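Side-chain contact in hypothetical protein (Bacteroides eggerthii, PDB 4JGL), which is of unknown function but has a streptavidin-like fold extended by two extra alpha helices and carries bound calcium: residues E129-G133 with K134-L138. Sequence-based numbering, arbitrary orientation. Where two conformers were deposited one is given.
Sequences EKVAG and KYYYL
K130 sets its CG over one face of the Y135 ring, offset toward the rim, beside a two-residue beta hairpin turn. V131 to K134 form the type I' turn, which leads into strand 135-140 of the streptavidin-like antiparallel sheet. The chain of K130 crosses the tyrosine at a slant. K130 CG sits 3.9 Å from the ring centroid of Y135, 19° off the normal, as a CH-pi contact. K130 CG lies anti to its own carbonyl carbon (chi1 -67°), and the extended chain beyond it brings K130 CE to 3.6 Å from Y135 OH. An alanine in place of Y135 would probably leave the K130 methylenes without the aromatic face they rest on and the chain freer to turn. V131 meets Y136 differently: V131 CB approaches the edge of the Y136 ring, near its plane, 4.1 Å from Y136 CE2. K57 makes a cation-pi contact with the same ring, and V131 also touches P110 and F112. Two backbone bonds close the turn: V131 N donates to K134 O at 2.8 Å, and K134 N donates to V131 O at 3.0 Å. One water bridges the two arms of the hairpin beyond this pair: it donates to E129 O and K134 O and accepts from Y136 N at 3.0 Å.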
loop_
_atom_site.group_PDB
_atom_site.type_symbol
_atom_site.label_atom_id
_atom_site.label_comp_id
_atom_site.label_asym_id
_atom_site.label_seq_id
_atom_site.Cartn_x
_atom_site.Cartn_y
_atom_site.Cartn_z
ATOM N N GLU A 129 0.437 3.048 -15.140
ATOM C CA GLU A 129 1.392 4.121 -15.408
ATOM C C GLU A 129 2.634 3.964 -14.554
ATOM O O GLU A 129 2.570 3.438 -13.453
ATOM C CB GLU A 129 0.761 5.484 -15.138
ATOM C CG GLU A 129 -0.384 5.796 -16.074
ATOM C CD GLU A 129 -0.832 7.246 -16.004
ATOM O OE1 GLU A 129 -0.003 8.124 -15.682
ATOM O OE2 GLU A 129 -2.019 7.501 -16.284
ATOM N N LYS A 130 3.762 4.436 -15.076
ATOM C CA LYS A 130 5.017 4.403 -14.368
ATOM C C LYS A 130 5.066 5.453 -13.272
ATOM O O LYS A 130 4.480 6.552 -13.394
ATOM C CB LYS A 130 6.176 4.691 -15.334
ATOM C CG LYS A 130 6.385 3.610 -16.385
ATOM C CD LYS A 130 7.474 3.992 -17.364
ATOM C CE LYS A 130 7.540 3.017 -18.527
ATOM N NZ LYS A 130 8.599 3.457 -19.504
ATOM N N VAL A 131 5.828 5.118 -12.238
ATOM C CA VAL A 131 6.241 6.036 -11.192
ATOM C C VAL A 131 7.755 5.903 -11.138
ATOM O O VAL A 131 8.286 4.817 -11.006
ATOM C CB VAL A 131 5.637 5.652 -9.834
ATOM C CG1 VAL A 131 6.271 6.478 -8.686
ATOM C CG2 VAL A 131 4.131 5.817 -9.889
ATOM N N ALA A 132 8.460 7.020 -11.277
ATOM C CA ALA A 132 9.919 7.015 -11.306
ATOM C C ALA A 132 10.412 5.938 -12.279
ATOM O O ALA A 132 11.333 5.182 -11.987
ATOM C CB ALA A 132 10.485 6.800 -9.926
ATOM N N GLY A 133 9.786 5.885 -13.448
ATOM C CA GLY A 133 10.219 5.014 -14.509
ATOM C C GLY A 133 9.833 3.556 -14.417
ATOM O O GLY A 133 10.217 2.774 -15.275
ATOM N N LYS A 134 9.076 3.166 -13.390
ATOM C CA LYS A 134 8.750 1.764 -13.198
ATOM C C LYS A 134 7.295 1.525 -12.870
ATOM O O LYS A 134 6.602 2.391 -12.356
ATOM C CB LYS A 134 9.620 1.161 -12.109
ATOM C CG LYS A 134 11.114 1.174 -12.510
ATOM C CD LYS A 134 11.963 0.446 -11.526
ATOM C CE LYS A 134 13.420 0.341 -11.969
ATOM N NZ LYS A 134 14.274 -0.241 -10.899
ATOM N N TYR A 135 6.855 0.308 -13.160
ATOM C CA TYR A 135 5.518 -0.150 -12.831
ATOM C C TYR A 135 5.493 -0.877 -11.503
ATOM O O TYR A 135 6.242 -1.827 -11.320
ATOM C CB TYR A 135 4.997 -1.101 -13.905
ATOM C CG TYR A 135 4.853 -0.461 -15.264
ATOM C CD1 TYR A 135 3.714 0.233 -15.597
ATOM C CD2 TYR A 135 5.875 -0.526 -16.208
ATOM C CE1 TYR A 135 3.567 0.825 -16.834
ATOM C CE2 TYR A 135 5.731 0.066 -17.444
ATOM C CZ TYR A 135 4.582 0.727 -17.761
ATOM O OH TYR A 135 4.457 1.315 -19.013
ATOM N N TYR A 136 4.632 -0.427 -10.590
ATOM C CA TYR A 136 4.367 -1.189 -9.390
ATOM C C TYR A 136 3.431 -2.345 -9.709
ATOM O O TYR A 136 2.454 -2.195 -10.437
ATOM C CB TYR A 136 3.725 -0.308 -8.321
ATOM C CG TYR A 136 4.712 0.530 -7.562
ATOM C CD1 TYR A 136 5.525 -0.031 -6.588
ATOM C CD2 TYR A 136 4.833 1.888 -7.799
ATOM C CE1 TYR A 136 6.463 0.727 -5.882
ATOM C CE2 TYR A 136 5.746 2.656 -7.089
ATOM C CZ TYR A 136 6.561 2.072 -6.137
ATOM O OH TYR A 136 7.491 2.855 -5.471
ATOM N N TYR A 137 3.724 -3.494 -9.129
ATOM C CA TYR A 137 2.852 -4.644 -9.157
ATOM C C TYR A 137 2.226 -4.855 -7.795
ATOM O O TYR A 137 2.750 -4.394 -6.776
ATOM C CB TYR A 137 3.645 -5.893 -9.535
ATOM C CG TYR A 137 4.102 -5.914 -10.982
ATOM C CD1 TYR A 137 5.104 -5.064 -11.445
ATOM C CD2 TYR A 137 3.541 -6.792 -11.893
ATOM C CE1 TYR A 137 5.541 -5.117 -12.759
ATOM C CE2 TYR A 137 3.980 -6.844 -13.202
ATOM C CZ TYR A 137 4.988 -6.014 -13.619
ATOM O OH TYR A 137 5.383 -6.090 -14.947
ATOM N N LEU A 138 1.102 -5.572 -7.784
ATOM C CA LEU A 138 0.518 -6.096 -6.546
ATOM C C LEU A 138 0.634 -7.605 -6.646
ATOM O O LEU A 138 -0.009 -8.244 -7.472
ATOM C CB LEU A 138 -0.953 -5.698 -6.391
ATOM C CG LEU A 138 -1.281 -4.220 -6.307
ATOM C CD1 LEU A 138 -2.768 -3.994 -6.137
ATOM C CD2 LEU A 138 -0.547 -3.555 -5.195
HETATM O O HOH W 1 3.819 2.352 -11.210
#